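Local coordinates for DUF1611 domain-containing protein (Anabaena variabilis, PDB 2OBN), which is of unknown function but joins a Rossmann-like domain to a P-loop NTPase-like domain and so may bind a nucleotide, at residues B[185-190]-B[216-221]; B[237-242]-B[266-271]; B[261-266]-B[308-313]; B[300-305]-B[344-349]. The protein carries 2 engineered substitutions. All coordinates share one frame; numbering follows the deposited sequence.

Contact 1. Residues B[185-190]-B[216-221]; sequences KFLATG and EQMVMR
Leu187 and Met218 carry most of this interface, each setting out toward the opposing segment so that they meet tip to tip. Met218, a selenomethionine, holds CG anti to its backbone N and stays extended until the last torsion, where a bend (chi3 53°) turns the methyl aside, so that CE lies between Leu187 CB and Thr189 CG2. The approach is therefore spread along the chain: Leu187 CD2 lies 3.9 Å from Met218 CG, while Leu187 CB packs 3.9 Å from Met218 CE. The selenium itself comes down on the backbone beyond the leucine, with Met218 SE 3.3 Å from Ala188 O. In Leu187, chi1 of -65° sets CG beside the backbone N, and the fork beyond CG sends CD2 to Met218 and CD1 to Val219; Leu187 CD1 stands 4.1 Å from Val219 CG2, the two side chains crossing at about a right angle.

Strand 184-187, helix 208-222 and the neighbouring parallel strand 228-231 form a beta-alpha-beta crossover at the edge of the sheet of the P-loop domain. The contact packs helix 208-222, the second helix of the connection, on strand 184-187, where the crossover starts. Leu229 of strand 228-231 touches both Leu187 and Val219, extending the apolar layer beneath the helix. Phe186 packs on helix 166-179 instead.

Thr189 ends the contact on the side of the loop after the strand. Its OG1 occupies the crowded position between N and C (chi1 60°) and is hydrogen-bonded to Glu232 O and Gln234 NE2, while Thr189 CG2 lies 4.0 Å from Met218 CE.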
loop_
_atom_site.group_PDB
_atom_site.type_symbol
_atom_site.label_atom_id
_atom_site.label_comp_id
_atom_site.label_asym_id
_atom_site.label_seq_id
_atom_site.Cartn_x
_atom_site.Cartn_y
_atom_site.Cartn_z
ATOM N N LYS B 185 -7.604 16.415 -17.812
ATOM C CA LYS B 185 -7.400 16.674 -16.396
ATOM C C LYS B 185 -6.201 15.904 -15.842
ATOM O O LYS B 185 -6.047 14.708 -16.100
ATOM C CB LYS B 185 -8.609 16.308 -15.550
ATOM C CG LYS B 185 -8.617 17.160 -14.273
ATOM C CD LYS B 185 -9.446 16.641 -13.166
ATOM C CE LYS B 185 -9.665 17.733 -12.099
ATOM N NZ LYS B 185 -8.495 18.603 -11.784
ATOM N N PHE B 186 -5.369 16.612 -15.076
ATOM C CA PHE B 186 -4.222 16.033 -14.388
ATOM C C PHE B 186 -4.671 15.714 -12.957
ATOM O O PHE B 186 -5.330 16.537 -12.333
ATOM C CB PHE B 186 -3.048 17.016 -14.385
ATOM C CG PHE B 186 -1.941 16.629 -13.438
ATOM C CD1 PHE B 186 -1.011 15.673 -13.793
ATOM C CD2 PHE B 186 -1.850 17.215 -12.174
ATOM C CE1 PHE B 186 -0.004 15.289 -12.900
ATOM C CE2 PHE B 186 -0.858 16.844 -11.288
ATOM C CZ PHE B 186 0.071 15.872 -11.657
ATOM N N LEU B 187 -4.325 14.521 -12.454
ATOM C CA LEU B 187 -4.687 14.078 -11.091
ATOM C C LEU B 187 -3.448 13.803 -10.266
ATOM O O LEU B 187 -2.626 12.975 -10.631
ATOM C CB LEU B 187 -5.563 12.833 -11.143
ATOM C CG LEU B 187 -6.925 13.049 -11.794
ATOM C CD1 LEU B 187 -7.661 11.736 -11.876
ATOM C CD2 LEU B 187 -7.730 14.070 -11.028
ATOM N N ALA B 188 -3.324 14.519 -9.155
ATOM C CA ALA B 188 -2.157 14.435 -8.287
ATOM C C ALA B 188 -2.284 13.277 -7.317
ATOM O O ALA B 188 -3.354 13.049 -6.769
ATOM C CB ALA B 188 -1.976 15.745 -7.512
ATOM N N THR B 189 -1.169 12.581 -7.099
ATOM C CA THR B 189 -1.110 11.401 -6.250
ATOM C C THR B 189 0.046 11.434 -5.199
ATOM O O THR B 189 0.308 10.424 -4.522
ATOM C CB THR B 189 -0.934 10.172 -7.124
ATOM O OG1 THR B 189 0.281 10.310 -7.868
ATOM C CG2 THR B 189 -2.105 10.024 -8.084
ATOM N N GLY B 190 0.717 12.584 -5.062
ATOM C CA GLY B 190 1.798 12.765 -4.093
ATOM C C GLY B 190 1.696 14.159 -3.499
ATOM O O GLY B 190 0.941 14.997 -4.007
ATOM N N GLU B 216 -9.319 5.261 -6.735
ATOM C CA GLU B 216 -10.612 5.087 -7.378
ATOM C C GLU B 216 -11.530 6.289 -7.133
ATOM O O GLU B 216 -12.152 6.798 -8.049
ATOM C CB GLU B 216 -11.287 3.818 -6.864
ATOM C CG GLU B 216 -12.574 3.493 -7.545
ATOM C CD GLU B 216 -13.196 2.240 -7.005
ATOM O OE1 GLU B 216 -13.718 2.273 -5.871
ATOM O OE2 GLU B 216 -13.200 1.226 -7.724
ATOM N N GLN B 217 -11.593 6.732 -5.888
ATOM C CA GLN B 217 -12.443 7.850 -5.504
ATOM C C GLN B 217 -12.141 9.127 -6.296
ATOM O O GLN B 217 -13.052 9.793 -6.761
ATOM C CB GLN B 217 -12.283 8.120 -4.007
ATOM C CG GLN B 217 -13.338 8.991 -3.412
ATOM C CD GLN B 217 -12.921 9.504 -2.046
ATOM O OE1 GLN B 217 -11.895 10.201 -1.921
ATOM N NE2 GLN B 217 -13.719 9.182 -1.017
HETATM N N MSE B 218 -10.873 9.457 -6.454
HETATM C CA MSE B 218 -10.482 10.653 -7.200
HETATM C C MSE B 218 -10.822 10.508 -8.679
HETATM O O MSE B 218 -11.342 11.431 -9.308
HETATM C CB MSE B 218 -8.977 10.910 -7.027
HETATM C CG MSE B 218 -8.459 12.159 -7.726
HETATM SE SE MSE B 218 -6.566 12.472 -7.349
HETATM C CE MSE B 218 -5.996 10.740 -7.862
ATOM N N VAL B 219 -10.507 9.340 -9.226
ATOM C CA VAL B 219 -10.759 9.029 -10.636
ATOM C C VAL B 219 -12.261 9.028 -10.958
ATOM O O VAL B 219 -12.665 9.479 -12.030
ATOM C CB VAL B 219 -10.101 7.682 -11.017
ATOM C CG1 VAL B 219 -10.597 7.170 -12.348
ATOM C CG2 VAL B 219 -8.542 7.827 -11.002
HETATM N N MSE B 220 -13.088 8.533 -10.046
HETATM C CA MSE B 220 -14.545 8.564 -10.273
HETATM C C MSE B 220 -15.120 9.980 -10.152
HETATM O O MSE B 220 -16.155 10.280 -10.727
HETATM C CB MSE B 220 -15.273 7.642 -9.295
HETATM C CG MSE B 220 -14.950 6.174 -9.446
HETATM SE SE MSE B 220 -15.493 5.472 -11.143
HETATM C CE MSE B 220 -17.394 5.502 -10.922
ATOM N N ARG B 221 -14.440 10.843 -9.405
ATOM C CA ARG B 221 -14.884 12.213 -9.178
ATOM C C ARG B 221 -14.827 13.089 -10.438
ATOM O O ARG B 221 -15.678 13.952 -10.618
ATOM C CB ARG B 221 -14.076 12.828 -8.011
ATOM C CG ARG B 221 -14.366 14.293 -7.680
ATOM C CD ARG B 221 -14.246 14.597 -6.173
ATOM N NE ARG B 221 -13.123 13.930 -5.521
#

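Contact 2. Residues B[237-242]-B[266-271]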
loop_
_atom_site.group_PDB
_atom_site.type_symbol
_atom_site.label_atom_id
_atom_site.label_comp_id
_atom_site.label_asym_id
_atom_site.label_seq_id
_atom_site.Cartn_x
_atom_site.Cartn_y
_atom_site.Cartn_z
ATOM N N LEU B 237 7.821 -0.711 -9.556
ATOM C CA LEU B 237 7.821 -2.135 -9.253
ATOM C C LEU B 237 9.246 -2.708 -9.180
ATOM O O LEU B 237 9.405 -3.886 -8.902
ATOM C CB LEU B 237 6.988 -2.905 -10.291
ATOM C CG LEU B 237 5.484 -2.611 -10.326
ATOM C CD1 LEU B 237 4.849 -3.398 -11.457
ATOM C CD2 LEU B 237 4.817 -2.940 -9.010
ATOM N N LEU B 238 10.256 -1.875 -9.471
ATOM C CA LEU B 238 11.661 -2.256 -9.442
ATOM C C LEU B 238 12.350 -1.788 -8.159
ATOM O O LEU B 238 13.458 -2.217 -7.857
ATOM C CB LEU B 238 12.400 -1.660 -10.648
ATOM C CG LEU B 238 11.798 -1.909 -12.024
ATOM C CD1 LEU B 238 12.696 -1.347 -13.098
ATOM C CD2 LEU B 238 11.560 -3.404 -12.244
ATOM N N HIS B 239 11.675 -0.913 -7.411
ATOM C CA HIS B 239 12.192 -0.403 -6.163
ATOM C C HIS B 239 11.761 -1.362 -5.051
ATOM O O HIS B 239 10.568 -1.631 -4.916
ATOM C CB HIS B 239 11.641 0.993 -5.939
ATOM C CG HIS B 239 12.275 1.719 -4.803
ATOM N ND1 HIS B 239 12.244 1.240 -3.513
ATOM C CD2 HIS B 239 12.902 2.917 -4.750
ATOM C CE1 HIS B 239 12.851 2.102 -2.715
ATOM N NE2 HIS B 239 13.264 3.125 -3.443
ATOM N N PRO B 240 12.730 -1.874 -4.242
ATOM C CA PRO B 240 12.432 -2.867 -3.184
ATOM C C PRO B 240 11.541 -2.416 -2.014
ATOM O O PRO B 240 11.083 -3.255 -1.237
ATOM C CB PRO B 240 13.824 -3.222 -2.643
ATOM C CG PRO B 240 14.657 -2.058 -2.962
ATOM C CD PRO B 240 14.167 -1.532 -4.253
ATOM N N GLY B 241 11.330 -1.118 -1.862
ATOM C CA GLY B 241 10.508 -0.597 -0.768
ATOM C C GLY B 241 9.218 0.081 -1.185
ATOM O O GLY B 241 8.455 0.520 -0.316
ATOM N N SER B 242 8.944 0.095 -2.486
ATOM C CA SER B 242 7.790 0.756 -3.056
ATOM C C SER B 242 6.571 -0.138 -3.229
ATOM O O SER B 242 6.667 -1.303 -3.636
ATOM C CB SER B 242 8.163 1.326 -4.418
ATOM O OG SER B 242 7.061 2.007 -4.992
ATOM N N THR B 266 21.069 1.815 -14.683
ATOM C CA THR B 266 21.054 0.352 -14.634
ATOM C C THR B 266 20.689 -0.232 -13.269
ATOM O O THR B 266 20.437 -1.424 -13.160
ATOM C CB THR B 266 22.422 -0.220 -15.094
ATOM O OG1 THR B 266 23.469 0.233 -14.222
ATOM C CG2 THR B 266 22.728 0.228 -16.521
ATOM N N HIS B 267 20.636 0.602 -12.234
ATOM C CA HIS B 267 20.338 0.129 -10.886
ATOM C C HIS B 267 19.472 1.138 -10.147
ATOM O O HIS B 267 19.465 2.335 -10.467
ATOM C CB HIS B 267 21.645 -0.079 -10.097
ATOM C CG HIS B 267 22.559 -1.128 -10.662
ATOM N ND1 HIS B 267 23.499 -0.857 -11.638
ATOM C CD2 HIS B 267 22.696 -2.445 -10.367
ATOM C CE1 HIS B 267 24.162 -1.963 -11.927
ATOM N NE2 HIS B 267 23.699 -2.939 -11.166
ATOM N N ASN B 268 18.724 0.646 -9.161
ATOM C CA ASN B 268 17.882 1.491 -8.325
ATOM C C ASN B 268 18.776 2.565 -7.681
ATOM O O ASN B 268 19.934 2.300 -7.340
ATOM C CB ASN B 268 17.231 0.617 -7.259
ATOM C CG ASN B 268 16.282 1.374 -6.371
ATOM O OD1 ASN B 268 16.566 1.577 -5.198
ATOM N ND2 ASN B 268 15.139 1.794 -6.921
ATOM N N GLY B 269 18.266 3.777 -7.556
ATOM C CA GLY B 269 19.030 4.862 -6.966
ATOM C C GLY B 269 19.260 4.722 -5.475
ATOM O O GLY B 269 20.394 4.838 -5.009
ATOM N N ASN B 270 18.187 4.484 -4.724
ATOM C CA ASN B 270 18.299 4.315 -3.278
ATOM C C ASN B 270 18.982 3.020 -2.862
ATOM O O ASN B 270 19.658 3.000 -1.843
ATOM C CB ASN B 270 16.925 4.340 -2.600
ATOM C CG ASN B 270 16.211 5.671 -2.740
ATOM O OD1 ASN B 270 14.973 5.725 -2.656
ATOM N ND2 ASN B 270 16.971 6.748 -2.969
ATOM N N ASN B 271 18.771 1.952 -3.634
ATOM C CA ASN B 271 19.307 0.611 -3.341
ATOM C C ASN B 271 20.115 0.096 -4.553
ATOM O O ASN B 271 19.652 -0.765 -5.301
ATOM C CB ASN B 271 18.133 -0.313 -3.013
ATOM C CG ASN B 271 17.203 0.269 -1.941
ATOM O OD1 ASN B 271 17.491 0.190 -0.765
ATOM N ND2 ASN B 271 16.079 0.835 -2.361
#
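Two loops that follow the parallel strands 228-231 and 256-262 of the P-loop domain meet here, one shaped as a type I turn from His239 to Ser242, the other by an Asx motif at Asn268. Hydrogen bonding uses both ring nitrogens of His239, each in plane. His239 NE2 donates to Asn270 OD1 at 3.2 Å, nearly straight (171°) and on a lone pair of the amide oxygen, while His239 ND1 accepts from Gly241 N at 3.0 Å inside its own turn. This pairing is consistent with a neutral ring protonated at NE2, its rotation fixed from both sides. An alanine in place of His239 would remove both bonds and would probably loosen the turn and its link to the facing loop. Within 266-271, Asn268 OD1 fixes the Asn271 amide: it accepts from Asn271 N at 2.7 Å on a lone pair, and from Asn271 ND2 at 3.0 Å with the donor above the carbonyl plane.

Packing of amides against carbon makes up the rest. The Asn268 amide stands almost perpendicular to the imidazole (88°), with its ND2 3.3 Å from His239 CD2 and OD1 over one ring face. Pro240, which also packs on Gly145 of the second subunit, meets Asn271 tip to tip, Pro240 CG lying 3.3 Å from Asn271 ND2.

Contact 3. Residues B[261-266]-B[308-313]; sequences HRAGQT and TAHLDE
The His310 imidazole carries Leu311 on one face, with Leu311 CG 3.7 Å above the ring plane and displaced toward the rim, and has the carbonyl of Ala263 at its edge. Ala263 O lies 2.9 Å from His310 NE2, close to the ring plane. Arg262 approaches the same ring obliquely through its aliphatic part, CG standing 3.7 Å from His310 CE1, and its guanidinium plane is turned 70° from the imidazole. At the edge of that guanidinium sits a water, which accepts from Arg262 NE at 3.2 Å and is also hydrogen-bonded to His310 ND1 at 2.6 Å.

The arrangement joins two turns at the ends of neighbouring parallel strands, 256-262 and 301-307, in the P-loop domain. Arg262 to Gln265 form a type II turn, with Gly264 at positive phi, and Thr308 to Leu311 a type I turn. His310 places CG in the crowded position between N and C (chi1 61°), which brings the ring to the turn 262-265. Beside the ring, Ala263 CB packs 4.1 Å from Leu311 CD1, and both side chains rest on Ala319 of helix 313-327.

Arg262 bends at chi3, so that Arg262 NH1 reaches Gln265 OE1 at 3.2 Å from above the carbonyl plane, while NH2 binds Ala163 O. A leucine in place of Arg262 would lose these bonds and the water link, and would probably leave His310 and the turn 262-265 less firmly placed. With Arg262 NE only 4.9 Å from His310 ND1, the guanidinium would be expected to disfavour a second proton on the imidazole.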
loop_
_atom_site.group_PDB
_atom_site.type_symbol
_atom_site.label_atom_id
_atom_site.label_comp_id
_atom_site.label_asym_id
_atom_site.label_seq_id
_atom_site.Cartn_x
_atom_site.Cartn_y
_atom_site.Cartn_z
ATOM N N HIS B 261 11.688 6.422 -17.840
ATOM C CA HIS B 261 12.986 5.853 -17.544
ATOM C C HIS B 261 14.108 6.846 -17.806
ATOM O O HIS B 261 14.064 7.586 -18.774
ATOM C CB HIS B 261 13.166 4.591 -18.373
ATOM C CG HIS B 261 14.550 4.018 -18.332
ATOM N ND1 HIS B 261 15.064 3.367 -17.228
ATOM C CD2 HIS B 261 15.507 3.956 -19.284
ATOM C CE1 HIS B 261 16.283 2.941 -17.504
ATOM N NE2 HIS B 261 16.578 3.296 -18.743
ATOM N N ARG B 262 15.098 6.876 -16.914
ATOM C CA ARG B 262 16.267 7.738 -17.096
ATOM C C ARG B 262 17.286 6.990 -17.936
ATOM O O ARG B 262 17.746 5.921 -17.546
ATOM C CB ARG B 262 16.885 8.178 -15.767
ATOM C CG ARG B 262 18.168 8.995 -15.952
ATOM C CD ARG B 262 18.771 9.450 -14.638
ATOM N NE ARG B 262 17.927 10.439 -13.960
ATOM C CZ ARG B 262 17.266 10.269 -12.816
ATOM N NH1 ARG B 262 17.336 9.147 -12.098
ATOM N NH2 ARG B 262 16.545 11.277 -12.360
ATOM N N ALA B 263 17.621 7.564 -19.092
ATOM C CA ALA B 263 18.576 6.974 -20.006
ATOM C C ALA B 263 19.883 6.635 -19.292
ATOM O O ALA B 263 20.457 7.472 -18.585
ATOM C CB ALA B 263 18.844 7.933 -21.180
ATOM N N GLY B 264 20.321 5.383 -19.455
ATOM C CA GLY B 264 21.594 4.912 -18.899
ATOM C C GLY B 264 21.541 4.357 -17.488
ATOM O O GLY B 264 22.509 3.761 -17.044
ATOM N N GLN B 265 20.435 4.535 -16.770
ATOM C CA GLN B 265 20.373 4.025 -15.405
ATOM C C GLN B 265 20.204 2.512 -15.422
ATOM O O GLN B 265 19.313 1.995 -16.094
ATOM C CB GLN B 265 19.235 4.674 -14.634
ATOM C CG GLN B 265 19.327 4.422 -13.153
ATOM C CD GLN B 265 18.202 5.051 -12.402
ATOM O OE1 GLN B 265 17.609 6.021 -12.869
ATOM N NE2 GLN B 265 17.885 4.508 -11.227
ATOM N N THR B 266 21.069 1.815 -14.683
ATOM C CA THR B 266 21.054 0.352 -14.634
ATOM C C THR B 266 20.689 -0.232 -13.269
ATOM O O THR B 266 20.437 -1.424 -13.160
ATOM C CB THR B 266 22.422 -0.220 -15.094
ATOM O OG1 THR B 266 23.469 0.233 -14.222
ATOM C CG2 THR B 266 22.728 0.228 -16.521
ATOM N N THR B 308 16.405 12.251 -20.474
ATOM C CA THR B 308 17.749 12.438 -21.015
ATOM C C THR B 308 18.403 13.739 -20.554
ATOM O O THR B 308 19.414 14.136 -21.111
ATOM C CB THR B 308 17.709 12.513 -22.560
ATOM O OG1 THR B 308 17.034 13.716 -22.970
ATOM C CG2 THR B 308 17.028 11.284 -23.182
ATOM N N ALA B 309 17.863 14.381 -19.519
ATOM C CA ALA B 309 18.350 15.704 -19.079
ATOM C C ALA B 309 19.852 15.823 -18.850
ATOM O O ALA B 309 20.446 16.888 -19.071
ATOM C CB ALA B 309 17.587 16.156 -17.829
ATOM N N HIS B 310 20.462 14.730 -18.421
ATOM C CA HIS B 310 21.892 14.681 -18.159
ATOM C C HIS B 310 22.776 14.584 -19.422
ATOM O O HIS B 310 24.003 14.669 -19.325
ATOM C CB HIS B 310 22.189 13.496 -17.228
ATOM C CG HIS B 310 21.801 12.158 -17.794
ATOM N ND1 HIS B 310 20.489 11.747 -17.910
ATOM C CD2 HIS B 310 22.555 11.127 -18.242
ATOM C CE1 HIS B 310 20.447 10.533 -18.424
ATOM N NE2 HIS B 310 21.689 10.128 -18.628
ATOM N N LEU B 311 22.159 14.398 -20.586
ATOM C CA LEU B 311 22.876 14.203 -21.847
ATOM C C LEU B 311 22.862 15.430 -22.736
ATOM O O LEU B 311 22.014 16.292 -22.578
ATOM C CB LEU B 311 22.213 13.064 -22.632
ATOM C CG LEU B 311 22.189 11.701 -21.959
ATOM C CD1 LEU B 311 21.377 10.713 -22.786
ATOM C CD2 LEU B 311 23.620 11.193 -21.726
ATOM N N ASP B 312 23.820 15.507 -23.661
ATOM C CA ASP B 312 23.814 16.568 -24.684
ATOM C C ASP B 312 22.693 16.196 -25.681
ATOM O O ASP B 312 22.201 15.058 -25.671
ATOM C CB ASP B 312 25.203 16.764 -25.345
ATOM C CG ASP B 312 25.681 15.550 -26.136
ATOM O OD1 ASP B 312 24.875 14.888 -26.814
ATOM O OD2 ASP B 312 26.889 15.269 -26.111
ATOM N N GLU B 313 22.286 17.135 -26.522
ATOM C CA GLU B 313 21.153 16.913 -27.455
ATOM C C GLU B 313 21.373 15.749 -28.414
ATOM O O GLU B 313 20.449 14.995 -28.718
ATOM C CB GLU B 313 20.850 18.185 -28.272
ATOM C CG GLU B 313 19.446 18.186 -28.918
ATOM C CD GLU B 313 19.154 19.439 -29.753
ATOM O OE1 GLU B 313 20.107 20.138 -30.166
ATOM O OE2 GLU B 313 17.967 19.724 -30.023
HETATM O O HOH W 1 18.500 12.525 -16.360
#

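Contact 4. Residues B[300-305]-B[344-349]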
loop_
_atom_site.group_PDB
_atom_site.type_symbol
_atom_site.label_atom_id
_atom_site.label_comp_id
_atom_site.label_asym_id
_atom_site.label_seq_id
_atom_site.Cartn_x
_atom_site.Cartn_y
_atom_site.Cartn_z
ATOM N N PRO B 300 -1.838 -1.745 -22.318
ATOM C CA PRO B 300 -0.515 -1.654 -22.901
ATOM C C PRO B 300 0.353 -0.499 -22.435
ATOM O O PRO B 300 -0.165 0.549 -22.051
ATOM C CB PRO B 300 -0.822 -1.424 -24.386
ATOM C CG PRO B 300 -2.068 -0.649 -24.380
ATOM C CD PRO B 300 -2.858 -1.107 -23.181
ATOM N N VAL B 301 1.668 -0.724 -22.477
ATOM C CA VAL B 301 2.649 0.335 -22.318
ATOM C C VAL B 301 2.729 0.837 -23.769
ATOM O O VAL B 301 3.172 0.121 -24.676
ATOM C CB VAL B 301 4.025 -0.173 -21.779
ATOM C CG1 VAL B 301 5.054 0.966 -21.783
ATOM C CG2 VAL B 301 3.892 -0.761 -20.341
ATOM N N VAL B 302 2.272 2.057 -23.997
ATOM C CA VAL B 302 2.152 2.571 -25.363
ATOM C C VAL B 302 3.367 3.298 -25.866
ATOM O O VAL B 302 3.450 3.597 -27.048
ATOM C CB VAL B 302 0.907 3.505 -25.538
ATOM C CG1 VAL B 302 -0.373 2.746 -25.233
ATOM C CG2 VAL B 302 1.017 4.767 -24.666
ATOM N N GLY B 303 4.296 3.591 -24.969
ATOM C CA GLY B 303 5.492 4.320 -25.319
ATOM C C GLY B 303 6.348 4.570 -24.099
ATOM O O GLY B 303 5.945 4.319 -22.954
ATOM N N ILE B 304 7.538 5.083 -24.350
ATOM C CA ILE B 304 8.495 5.322 -23.315
ATOM C C ILE B 304 8.860 6.794 -23.265
ATOM O O ILE B 304 9.186 7.385 -24.287
ATOM C CB ILE B 304 9.739 4.413 -23.547
ATOM C CG1 ILE B 304 9.320 2.946 -23.355
ATOM C CG2 ILE B 304 10.883 4.780 -22.579
ATOM C CD1 ILE B 304 10.326 1.946 -23.752
ATOM N N ALA B 305 8.764 7.382 -22.070
ATOM C CA ALA B 305 9.195 8.756 -21.813
ATOM C C ALA B 305 10.624 8.688 -21.229
ATOM O O ALA B 305 10.832 8.394 -20.050
ATOM C CB ALA B 305 8.260 9.449 -20.882
ATOM N N ASP B 344 0.048 10.916 -29.178
ATOM C CA ASP B 344 -0.445 10.165 -30.332
ATOM C C ASP B 344 -0.503 8.670 -30.007
ATOM O O ASP B 344 -1.472 8.009 -30.356
ATOM C CB ASP B 344 0.455 10.387 -31.558
ATOM C CG ASP B 344 0.372 11.804 -32.105
ATOM O OD1 ASP B 344 -0.588 12.508 -31.764
ATOM O OD2 ASP B 344 1.252 12.217 -32.905
ATOM N N ALA B 345 0.534 8.142 -29.339
ATOM C CA ALA B 345 0.574 6.721 -28.973
ATOM C C ALA B 345 -0.576 6.359 -28.035
ATOM O O ALA B 345 -1.161 5.278 -28.148
ATOM C CB ALA B 345 1.912 6.369 -28.342
ATOM N N VAL B 346 -0.880 7.256 -27.098
ATOM C CA VAL B 346 -2.022 7.085 -26.197
ATOM C C VAL B 346 -3.342 7.102 -26.985
ATOM O O VAL B 346 -4.217 6.233 -26.792
ATOM C CB VAL B 346 -2.099 8.233 -25.148
ATOM C CG1 VAL B 346 -3.469 8.273 -24.453
ATOM C CG2 VAL B 346 -0.973 8.128 -24.134
HETATM N N MSE B 347 -3.466 8.101 -27.863
HETATM C CA MSE B 347 -4.695 8.331 -28.601
HETATM C C MSE B 347 -5.022 7.350 -29.710
HETATM O O MSE B 347 -6.181 7.254 -30.110
HETATM C CB MSE B 347 -4.727 9.760 -29.151
HETATM C CG MSE B 347 -4.855 10.817 -28.072
HETATM SE SE MSE B 347 -6.427 10.494 -26.959
HETATM C CE MSE B 347 -6.238 11.960 -25.755
ATOM N N GLN B 348 -4.041 6.619 -30.217
ATOM C CA GLN B 348 -4.358 5.652 -31.259
ATOM C C GLN B 348 -4.221 4.234 -30.751
ATOM O O GLN B 348 -3.967 3.299 -31.508
ATOM C CB GLN B 348 -3.590 5.927 -32.547
ATOM C CG GLN B 348 -2.104 5.814 -32.499
ATOM C CD GLN B 348 -1.492 6.707 -33.554
ATOM O OE1 GLN B 348 -0.593 7.494 -33.267
ATOM N NE2 GLN B 348 -2.026 6.641 -34.772
ATOM N N ASN B 349 -4.387 4.092 -29.441
ATOM C CA ASN B 349 -4.469 2.790 -28.828
ATOM C C ASN B 349 -5.946 2.439 -28.931
ATOM O O ASN B 349 -6.370 1.650 -29.788
ATOM C CB ASN B 349 -4.053 2.825 -27.360
ATOM C CG ASN B 349 -4.418 1.547 -26.638
ATOM O OD1 ASN B 349 -5.263 1.549 -25.739
ATOM N ND2 ASN B 349 -3.840 0.433 -27.082
ATOM O OXT ASN B 349 -6.745 2.990 -28.158
#
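Val302 divides its methyls between the last turn of the C-terminal helix and the final residue of the chain. CG1 is anti to the carbonyl carbon (chi1 -61°), which leaves CG2 in the crowded position between N and C, pointing into the helix surface. There Val302 CG2 meets Val346 CG2 at 3.9 Å, the two valines crossing obliquely, and Ala345 CB at 4.1 Å. Val346 starts out away from the strand, yet reaches it because its CG2 lies beside its own backbone N while CG1 is anti to that N (chi1 165°).

The backbone of Val302 leaves the extended form (psi -11°), and its carbonyl is pressed against the helix, Val302 O lying 3.4 Å from Ala345 CB. Val302 CG1, the other branch, comes 4.3 Å from Asn349 CB. Asn349 holds CG anti to N and extends its amide to the proline ring, tip to tip, with Asn349 ND2 3.4 Å from Pro300 CG.

Helix 340-347, the last of the chain, is thereby laid against the beginning of strand 301-307 in the parallel sheet of the P-loop domain; Val346 also touches Gln256 on the adjacent strand 256-262 and Val155 on strand 153-159 beyond it.

No hydrogen bond crosses between the two segments, so they are held by van der Waals packing, apolar at the valines and alanine and amide against ring carbon at Pro300. The polar groups of the chain end are met elsewhere: Asn349 OD1 bonds to Gln256 NE2, and a salt bridge from OXT to Arg153 probably offsets the charge of the terminal carboxylate.

How the contacts relate
All four contacts involve the P-loop domain, and contacts 1, 3 and 4 reach its one parallel sheet, contact 1 at the edge strand 184-187. Contacts 1 and 3 lie on opposite sides of the chain's centre, their own centres about 29 Å apart. Contacts 3 and 4 use adjacent strands and touch through His261 N and Ala305 O, 3.1 Å apart and probably hydrogen-bonded. Contacts 2 and 3 share Thr266, with centres about 17 Å apart. Both also border the loop after strand 153-159, where a P-loop would be expected: Asp161 accepts from Gly269 N and from Gln265 NE2. Contact 2 additionally meets the second subunit.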